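Local structure of glycosylation Associate Protein 2 (Streptococcus agalactiae serotype V, 6OYC) at residues F288-F301 with K354-S368. The protein probably takes part, in a complex with its partner Gap proteins, in glycosylating adhesins exported by the accessory Sec system. Numbering follows the deposited sequence.
Sequences FDPVDFKPPLTVYF and KLAFLNFSSDQLILS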
ATOM      1  N   PHE B 288       3.835   6.357  -5.239  1.00 36.95           N
ATOM      2  CA  PHE B 288       4.904   6.949  -6.038  1.00 37.58           C
ATOM      3  C   PHE B 288       4.802   8.469  -6.041  1.00 35.92           C
ATOM      4  O   PHE B 288       3.736   9.017  -6.333  1.00 36.13           O
ATOM      5  CB  PHE B 288       4.867   6.402  -7.469  1.00 40.23           C
ATOM      6  CG  PHE B 288       5.724   7.164  -8.452  1.00 38.73           C
ATOM      7  CD1 PHE B 288       7.114   7.083  -8.402  1.00 37.50           C
ATOM      8  CD2 PHE B 288       5.134   7.924  -9.453  1.00 39.15           C
ATOM      9  CE1 PHE B 288       7.904   7.774  -9.334  1.00 40.88           C
ATOM     10  CE2 PHE B 288       5.912   8.607 -10.388  1.00 45.27           C
ATOM     11  CZ  PHE B 288       7.302   8.532 -10.327  1.00 39.63           C
ATOM     12  N   ASP B 289       5.910   9.134  -5.723  1.00 37.43           N
ATOM     13  CA  ASP B 289       6.016  10.598  -5.746  1.00 41.18           C
ATOM     14  C   ASP B 289       7.235  10.961  -6.591  1.00 41.70           C
ATOM     15  O   ASP B 289       8.377  10.681  -6.166  1.00 40.85           O
ATOM     16  CB  ASP B 289       6.143  11.165  -4.328  1.00 36.86           C
ATOM     17  CG  ASP B 289       6.071  12.700  -4.276  1.00 37.81           C
ATOM     18  OD1 ASP B 289       6.139  13.376  -5.325  1.00 38.35           O
ATOM     19  OD2 ASP B 289       5.951  13.245  -3.159  1.00 37.69           O
ATOM     20  N   PRO B 290       7.058  11.567  -7.774  1.00 42.18           N
ATOM     21  CA  PRO B 290       8.230  11.887  -8.615  1.00 43.18           C
ATOM     22  C   PRO B 290       9.050  13.057  -8.104  1.00 41.26           C
ATOM     23  O   PRO B 290      10.178  13.228  -8.562  1.00 44.54           O
ATOM     24  CB  PRO B 290       7.602  12.214  -9.979  1.00 39.14           C
ATOM     25  CG  PRO B 290       6.300  12.852  -9.606  1.00 39.54           C
ATOM     26  CD  PRO B 290       5.813  12.111  -8.347  1.00 41.21           C
ATOM     27  N   VAL B 291       8.511  13.881  -7.206  1.00 40.73           N
ATOM     28  CA  VAL B 291       9.229  14.996  -6.583  1.00 44.16           C
ATOM     29  C   VAL B 291       9.848  15.910  -7.646  1.00 44.80           C
ATOM     30  O   VAL B 291       9.115  16.531  -8.423  1.00 42.21           O
ATOM     31  CB  VAL B 291      10.258  14.469  -5.566  1.00 46.59           C
ATOM     32  CG1 VAL B 291      10.789  15.611  -4.642  1.00 40.74           C
ATOM     33  CG2 VAL B 291       9.595  13.378  -4.720  1.00 42.40           C
ATOM     34  N   ASP B 292      11.179  16.035  -7.686  1.00 44.46           N
ATOM     35  CA  ASP B 292      11.817  16.964  -8.623  1.00 45.53           C
ATOM     36  C   ASP B 292      12.204  16.308  -9.941  1.00 47.26           C
ATOM     37  O   ASP B 292      12.841  16.956 -10.775  1.00 50.30           O
ATOM     38  CB  ASP B 292      13.056  17.636  -7.999  1.00 44.44           C
ATOM     39  CG  ASP B 292      14.100  16.636  -7.496  1.00 50.02           C
ATOM     40  OD1 ASP B 292      14.219  15.519  -8.054  1.00 48.99           O
ATOM     41  OD2 ASP B 292      14.814  16.980  -6.530  1.00 51.20           O
ATOM     42  N   PHE B 293      11.841  15.043 -10.144  1.00 47.35           N
ATOM     43  CA  PHE B 293      12.034  14.334 -11.406  1.00 48.45           C
ATOM     44  C   PHE B 293      13.509  14.180 -11.762  1.00 52.43           C
ATOM     45  O   PHE B 293      13.854  13.943 -12.926  1.00 54.36           O
ATOM     46  CB  PHE B 293      11.296  15.024 -12.558  1.00 46.00           C
ATOM     47  CG  PHE B 293       9.786  14.962 -12.468  1.00 41.76           C
ATOM     48  CD1 PHE B 293       9.088  15.799 -11.604  1.00 39.29           C
ATOM     49  CD2 PHE B 293       9.062  14.113 -13.300  1.00 38.02           C
ATOM     50  CE1 PHE B 293       7.694  15.781 -11.552  1.00 38.02           C
ATOM     51  CE2 PHE B 293       7.664  14.088 -13.254  1.00 40.36           C
ATOM     52  CZ  PHE B 293       6.981  14.926 -12.379  1.00 36.64           C
ATOM     53  N   LYS B 294      14.353  14.293 -10.777  1.00 50.81           N
ATOM     54  CA  LYS B 294      15.758  14.121 -10.965  1.00 57.05           C
ATOM     55  C   LYS B 294      16.206  12.875 -10.235  1.00 54.47           C
ATOM     56  O   LYS B 294      15.674  12.531  -9.240  1.00 50.24           O
ATOM     57  CB  LYS B 294      16.480  15.357 -10.481  1.00 51.04           C
ATOM     58  CG  LYS B 294      15.965  16.594 -11.154  1.00 54.46           C
ATOM     59  CD  LYS B 294      16.885  17.759 -10.973  1.00 53.09           C
ATOM     60  CE  LYS B 294      16.124  19.048 -10.919  1.00 56.33           C
ATOM     61  NZ  LYS B 294      16.275  19.641  -9.569  1.00 63.10           N
ATOM     62  N   PRO B 295      17.224  12.215 -10.745  1.00 54.63           N
ATOM     63  CA  PRO B 295      17.751  10.981 -10.173  1.00 50.10           C
ATOM     64  C   PRO B 295      18.308  11.114  -8.801  1.00 49.46           C
ATOM     65  O   PRO B 295      18.761  12.141  -8.434  1.00 50.46           O
ATOM     66  CB  PRO B 295      18.871  10.637 -11.109  1.00 55.23           C
ATOM     67  CG  PRO B 295      18.486  11.250 -12.387  1.00 59.28           C
ATOM     68  CD  PRO B 295      17.865  12.537 -12.012  1.00 56.41           C
ATOM     69  N   PRO B 296      18.255  10.052  -8.040  1.00 48.86           N
ATOM     70  CA  PRO B 296      17.722   8.788  -8.505  1.00 50.34           C
ATOM     71  C   PRO B 296      16.336   8.493  -7.966  1.00 48.89           C
ATOM     72  O   PRO B 296      15.841   9.242  -7.173  1.00 46.12           O
ATOM     73  CB  PRO B 296      18.682   7.827  -7.883  1.00 47.66           C
ATOM     74  CG  PRO B 296      18.949   8.424  -6.584  1.00 49.87           C
ATOM     75  CD  PRO B 296      18.854   9.896  -6.725  1.00 47.91           C
ATOM     76  N   LEU B 297      15.728   7.406  -8.414  1.00 49.58           N
ATOM     77  CA  LEU B 297      14.442   6.982  -7.883  1.00 46.93           C
ATOM     78  C   LEU B 297      14.744   6.025  -6.724  1.00 48.32           C
ATOM     79  O   LEU B 297      15.435   5.055  -6.890  1.00 46.37           O
ATOM     80  CB  LEU B 297      13.575   6.337  -8.939  1.00 43.71           C
ATOM     81  CG  LEU B 297      12.419   5.454  -8.512  1.00 40.69           C
ATOM     82  CD1 LEU B 297      11.414   6.240  -7.735  1.00 38.37           C
ATOM     83  CD2 LEU B 297      11.756   4.789  -9.670  1.00 38.83           C
ATOM     84  N   THR B 298      14.200   6.314  -5.564  1.00 41.38           N
ATOM     85  CA  THR B 298      14.482   5.521  -4.370  1.00 45.13           C
ATOM     86  C   THR B 298      13.256   4.718  -3.936  1.00 42.76           C
ATOM     87  O   THR B 298      12.212   5.294  -3.616  1.00 40.97           O
ATOM     88  CB  THR B 298      14.941   6.431  -3.240  1.00 44.77           C
ATOM     89  OG1 THR B 298      13.924   7.415  -3.000  1.00 41.67           O
ATOM     90  CG2 THR B 298      16.247   7.115  -3.625  1.00 45.14           C
ATOM     91  N   VAL B 299      13.404   3.398  -3.864  1.00 42.96           N
ATOM     92  CA  VAL B 299      12.306   2.483  -3.554  1.00 40.56           C
ATOM     93  C   VAL B 299      12.505   1.920  -2.152  1.00 42.28           C
ATOM     94  O   VAL B 299      13.571   1.371  -1.839  1.00 43.85           O
ATOM     95  CB  VAL B 299      12.224   1.347  -4.592  1.00 42.60           C
ATOM     96  CG1 VAL B 299      11.111   0.361  -4.248  1.00 40.16           C
ATOM     97  CG2 VAL B 299      12.042   1.912  -5.996  1.00 35.87           C
ATOM     98  N   TYR B 300      11.479   2.042  -1.310  1.00 39.70           N
ATOM     99  CA  TYR B 300      11.489   1.467   0.034  1.00 39.13           C
ATOM    100  C   TYR B 300      10.412   0.399   0.138  1.00 40.69           C
ATOM    101  O   TYR B 300       9.224   0.706  -0.006  1.00 39.21           O
ATOM    102  CB  TYR B 300      11.261   2.541   1.096  1.00 39.12           C
ATOM    103  CG  TYR B 300      11.358   2.020   2.513  1.00 44.45           C
ATOM    104  CD1 TYR B 300      12.539   1.447   2.986  1.00 41.96           C
ATOM    105  CD2 TYR B 300      10.270   2.107   3.389  1.00 42.85           C
ATOM    106  CE1 TYR B 300      12.635   0.973   4.285  1.00 44.16           C
ATOM    107  CE2 TYR B 300      10.355   1.627   4.689  1.00 43.09           C
ATOM    108  CZ  TYR B 300      11.542   1.064   5.133  1.00 44.92           C
ATOM    109  OH  TYR B 300      11.635   0.596   6.423  1.00 44.03           O
ATOM    110  N   PHE B 301      10.826  -0.850   0.375  1.00 37.69           N
ATOM    111  CA  PHE B 301       9.884  -1.921   0.682  1.00 36.89           C
ATOM    112  C   PHE B 301       9.523  -1.884   2.167  1.00 41.29           C
ATOM    113  O   PHE B 301      10.409  -1.852   3.030  1.00 41.09           O
ATOM    114  CB  PHE B 301      10.472  -3.287   0.343  1.00 34.65           C
ATOM    115  CG  PHE B 301      10.535  -3.595  -1.133  1.00 37.69           C
ATOM    116  CD1 PHE B 301      11.524  -3.037  -1.931  1.00 38.25           C
ATOM    117  CD2 PHE B 301       9.646  -4.485  -1.708  1.00 35.06           C
ATOM    118  CE1 PHE B 301      11.602  -3.329  -3.274  1.00 40.03           C
ATOM    119  CE2 PHE B 301       9.723  -4.785  -3.062  1.00 37.35           C
ATOM    120  CZ  PHE B 301      10.700  -4.205  -3.846  1.00 37.83           C
ATOM    121  N   LYS B 354       7.722   2.957 -13.216  1.00 42.84           N
ATOM    122  CA  LYS B 354       8.004   4.293 -12.701  1.00 42.97           C
ATOM    123  C   LYS B 354       9.372   4.800 -13.139  1.00 47.12           C
ATOM    124  O   LYS B 354       9.554   6.015 -13.288  1.00 43.22           O
ATOM    125  CB  LYS B 354       7.904   4.312 -11.181  1.00 41.32           C
ATOM    126  CG  LYS B 354       6.620   3.714 -10.668  1.00 43.65           C
ATOM    127  CD  LYS B 354       5.411   4.486 -11.139  1.00 45.41           C
ATOM    128  CE  LYS B 354       4.138   3.664 -10.934  1.00 48.29           C
ATOM    129  NZ  LYS B 354       2.926   4.455 -11.286  1.00 48.93           N
ATOM    130  N   LEU B 355      10.343   3.899 -13.323  1.00 46.59           N
ATOM    131  CA  LEU B 355      11.586   4.285 -13.983  1.00 48.43           C
ATOM    132  C   LEU B 355      11.303   4.825 -15.377  1.00 50.97           C
ATOM    133  O   LEU B 355      11.769   5.912 -15.743  1.00 49.35           O
ATOM    134  CB  LEU B 355      12.543   3.097 -14.058  1.00 46.69           C
ATOM    135  CG  LEU B 355      13.393   2.868 -12.809  1.00 48.14           C
ATOM    136  CD1 LEU B 355      13.933   1.461 -12.802  1.00 51.00           C
ATOM    137  CD2 LEU B 355      14.511   3.853 -12.730  1.00 46.96           C
ATOM    138  N   ALA B 356      10.515   4.078 -16.161  1.00 47.03           N
ATOM    139  CA  ALA B 356      10.129   4.526 -17.495  1.00 47.22           C
ATOM    140  C   ALA B 356       9.467   5.899 -17.447  1.00 46.16           C
ATOM    141  O   ALA B 356       9.862   6.818 -18.173  1.00 45.29           O
ATOM    142  CB  ALA B 356       9.202   3.497 -18.145  1.00 42.72           C
ATOM    143  N   PHE B 357       8.464   6.063 -16.583  1.00 47.30           N
ATOM    144  CA  PHE B 357       7.806   7.361 -16.443  1.00 43.45           C
ATOM    145  C   PHE B 357       8.813   8.482 -16.212  1.00 41.67           C
ATOM    146  O   PHE B 357       8.667   9.575 -16.765  1.00 42.93           O
ATOM    147  CB  PHE B 357       6.797   7.314 -15.292  1.00 42.02           C
ATOM    148  CG  PHE B 357       6.113   8.634 -15.007  1.00 38.55           C
ATOM    149  CD1 PHE B 357       4.952   8.993 -15.680  1.00 40.03           C
ATOM    150  CD2 PHE B 357       6.608   9.494 -14.044  1.00 35.88           C
ATOM    151  CE1 PHE B 357       4.301  10.198 -15.396  1.00 38.20           C
ATOM    152  CE2 PHE B 357       5.967  10.698 -13.760  1.00 39.19           C
ATOM    153  CZ  PHE B 357       4.813  11.049 -14.433  1.00 36.39           C
ATOM    154  N   LEU B 358       9.820   8.243 -15.367  1.00 42.96           N
ATOM    155  CA  LEU B 358      10.851   9.242 -15.109  1.00 47.28           C
ATOM    156  C   LEU B 358      11.909   9.301 -16.212  1.00 52.33           C
ATOM    157  O   LEU B 358      12.763  10.194 -16.180  1.00 49.13           O
ATOM    158  CB  LEU B 358      11.532   8.960 -13.769  1.00 43.73           C
ATOM    159  CG  LEU B 358      10.729   9.307 -12.515  1.00 46.22           C
ATOM    160  CD1 LEU B 358      11.361   8.672 -11.295  1.00 44.49           C
ATOM    161  CD2 LEU B 358      10.625  10.813 -12.335  1.00 44.46           C
ATOM    162  N   ASN B 359      11.848   8.387 -17.184  1.00 50.79           N
ATOM    163  CA  ASN B 359      12.925   8.145 -18.144  1.00 56.44           C
ATOM    164  C   ASN B 359      14.274   8.012 -17.441  1.00 57.64           C
ATOM    165  O   ASN B 359      15.286   8.571 -17.865  1.00 57.14           O
ATOM    166  CB  ASN B 359      12.972   9.219 -19.230  1.00 61.12           C
ATOM    167  CG  ASN B 359      13.362   8.644 -20.585  1.00 73.37           C
ATOM    168  OD1 ASN B 359      14.457   8.092 -20.756  1.00 75.88           O
ATOM    169  ND2 ASN B 359      12.449   8.742 -21.550  1.00 76.46           N
ATOM    170  N   PHE B 360      14.281   7.272 -16.344  1.00 51.54           N
ATOM    171  CA  PHE B 360      15.513   6.876 -15.693  1.00 51.57           C
ATOM    172  C   PHE B 360      15.893   5.479 -16.157  1.00 54.51           C
ATOM    173  O   PHE B 360      15.052   4.705 -16.625  1.00 56.92           O
ATOM    174  CB  PHE B 360      15.371   6.898 -14.170  1.00 51.35           C
ATOM    175  CG  PHE B 360      15.184   8.265 -13.589  1.00 51.26           C
ATOM    176  CD1 PHE B 360      15.171   9.387 -14.398  1.00 48.74           C
ATOM    177  CD2 PHE B 360      15.006   8.425 -12.216  1.00 47.91           C
ATOM    178  CE1 PHE B 360      14.994  10.644 -13.858  1.00 52.12           C
ATOM    179  CE2 PHE B 360      14.828   9.675 -11.670  1.00 47.67           C
ATOM    180  CZ  PHE B 360      14.823  10.792 -12.495  1.00 52.44           C
ATOM    181  N   SER B 361      17.172   5.162 -16.023  1.00 55.38           N
ATOM    182  CA  SER B 361      17.671   3.827 -16.305  1.00 59.94           C
ATOM    183  C   SER B 361      17.875   3.065 -15.000  1.00 56.04           C
ATOM    184  O   SER B 361      17.780   3.623 -13.907  1.00 55.51           O
ATOM    185  CB  SER B 361      18.985   3.892 -17.091  1.00 59.42           C
ATOM    186  OG  SER B 361      20.072   4.205 -16.229  1.00 59.88           O
ATOM    187  N   SER B 362      18.176   1.767 -15.146  1.00 61.67           N
ATOM    188  CA  SER B 362      18.464   0.906 -14.002  1.00 53.94           C
ATOM    189  C   SER B 362      19.514   1.516 -13.087  1.00 57.07           C
ATOM    190  O   SER B 362      19.403   1.441 -11.858  1.00 57.85           O
ATOM    191  CB  SER B 362      18.938  -0.465 -14.485  1.00 54.13           C
ATOM    192  OG  SER B 362      17.950  -1.100 -15.267  1.00 59.35           O
ATOM    193  N   ASP B 363      20.545   2.123 -13.664  1.00 60.13           N
ATOM    194  CA  ASP B 363      21.595   2.698 -12.838  1.00 59.36           C
ATOM    195  C   ASP B 363      21.172   3.993 -12.172  1.00 58.23           C
ATOM    196  O   ASP B 363      21.997   4.626 -11.506  1.00 56.25           O
ATOM    197  CB  ASP B 363      22.862   2.929 -13.663  1.00 66.26           C
ATOM    198  CG  ASP B 363      24.122   2.591 -12.885  1.00 68.65           C
ATOM    199  OD1 ASP B 363      24.421   3.290 -11.888  1.00 68.25           O
ATOM    200  OD2 ASP B 363      24.806   1.616 -13.253  1.00 74.27           O
ATOM    201  N   GLN B 364      19.918   4.404 -12.327  1.00 55.25           N
ATOM    202  CA  GLN B 364      19.379   5.520 -11.566  1.00 53.53           C
ATOM    203  C   GLN B 364      18.290   5.055 -10.594  1.00 56.54           C
ATOM    204  O   GLN B 364      17.406   5.828 -10.213  1.00 54.45           O
ATOM    205  CB  GLN B 364      18.889   6.601 -12.529  1.00 58.34           C
ATOM    206  CG  GLN B 364      20.009   7.087 -13.474  1.00 52.61           C
ATOM    207  CD  GLN B 364      19.526   7.943 -14.636  1.00 58.52           C
ATOM    208  OE1 GLN B 364      18.805   7.473 -15.520  1.00 55.31           O
ATOM    209  NE2 GLN B 364      19.947   9.207 -14.652  1.00 67.59           N
ATOM    210  N   LEU B 365      18.378   3.793 -10.152  1.00 55.49           N
ATOM    211  CA  LEU B 365      17.397   3.160  -9.276  1.00 51.69           C
ATOM    212  C   LEU B 365      18.059   2.627  -8.007  1.00 48.89           C
ATOM    213  O   LEU B 365      19.115   1.990  -8.073  1.00 52.06           O
ATOM    214  CB  LEU B 365      16.695   2.011 -10.009  1.00 52.00           C
ATOM    215  CG  LEU B 365      15.939   1.025  -9.119  1.00 50.05           C
ATOM    216  CD1 LEU B 365      14.754   1.742  -8.488  1.00 44.34           C
ATOM    217  CD2 LEU B 365      15.485  -0.204  -9.908  1.00 44.06           C
ATOM    218  N   ILE B 366      17.429   2.861  -6.853  1.00 50.52           N
ATOM    219  CA  ILE B 366      17.921   2.374  -5.557  1.00 51.50           C
ATOM    220  C   ILE B 366      16.805   1.620  -4.842  1.00 44.88           C
ATOM    221  O   ILE B 366      15.748   2.199  -4.559  1.00 45.56           O
ATOM    222  CB  ILE B 366      18.425   3.520  -4.667  1.00 49.78           C
ATOM    223  CG1 ILE B 366      19.520   4.302  -5.392  1.00 56.66           C
ATOM    224  CG2 ILE B 366      18.912   2.980  -3.309  1.00 45.14           C
ATOM    225  CD1 ILE B 366      19.737   5.646  -4.804  1.00 57.55           C
ATOM    226  N   LEU B 367      17.058   0.356  -4.505  1.00 43.75           N
ATOM    227  CA  LEU B 367      16.127  -0.466  -3.736  1.00 43.71           C
ATOM    228  C   LEU B 367      16.605  -0.578  -2.294  1.00 44.91           C
ATOM    229  O   LEU B 367      17.801  -0.732  -2.043  1.00 44.53           O
ATOM    230  CB  LEU B 367      15.988  -1.858  -4.355  1.00 39.20           C
ATOM    231  CG  LEU B 367      15.564  -1.833  -5.819  1.00 43.79           C
ATOM    232  CD1 LEU B 367      15.568  -3.213  -6.445  1.00 44.30           C
ATOM    233  CD2 LEU B 367      14.199  -1.183  -5.971  1.00 44.00           C
ATOM    234  N   SER B 368      15.666  -0.515  -1.348  1.00 44.55           N
ATOM    235  CA  SER B 368      16.017  -0.439   0.065  1.00 43.55           C
ATOM    236  C   SER B 368      14.931  -1.065   0.932  1.00 43.75           C
ATOM    237  O   SER B 368      13.784  -1.232   0.507  1.00 42.43           O
ATOM    238  CB  SER B 368      16.234   1.006   0.504  1.00 43.08           C
ATOM    239  OG  SER B 368      15.089   1.788   0.206  1.00 42.51           O
TER
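Phe-288 lies flat against the aliphatic stem of Lys-354: CD of Lys-354 sits 4.0 Å from the centroid of the Phe-288 ring, 18° off its normal. A bend at chi2 folds the lysine chain over that face, and its NZ continues to a salt bridge with Glu-274. The rim of Phe-288 meets Leu-358 CD1 near the ring plane, while the ring of Phe-357 is turned almost perpendicular to it, planes at 88°. Leu-358 splits its branches, CD1 touching CE1 of Phe-288 and CB of Leu-297, and CD2 resting 3.8 Å from CD2 of Phe-293.

Phe-360 is sandwiched: CB of its near neighbour Leu-358 lies over the centre of one face, and CG of Pro-295 over the other, 3.9 Å from the Phe-360 centroid. The Pro-295 ring also runs beside the amide of Gln-364, whose OE1 receives Ser-361 N in the carbonyl plane, on a lone pair, which helps set the amide's rotation. Past the cis peptide before Pro-296, strands 297-301 and 365-368 pair in parallel register. Val-299 N to Ile-366 O spans 2.7 Å with a nearly straight N-H. Val-299 O receives Ser-368 OG at 2.6 Å, from above the carbonyl plane, and a weak bond from Ser-368 N; chi1 of 56° turns this hydroxyl back to the neighbouring strand, and it also bonds Tyr-506.

Helix 341-358, packed across the face bearing Leu-297 and Val-299, carries the right-handed crossover from strand 323-327 to strand 365-370, with strand 297-301 between them; this order is that of the alpha/beta-hydrolase fold, where strand 365-370 leads to a probable nucleophile elbow.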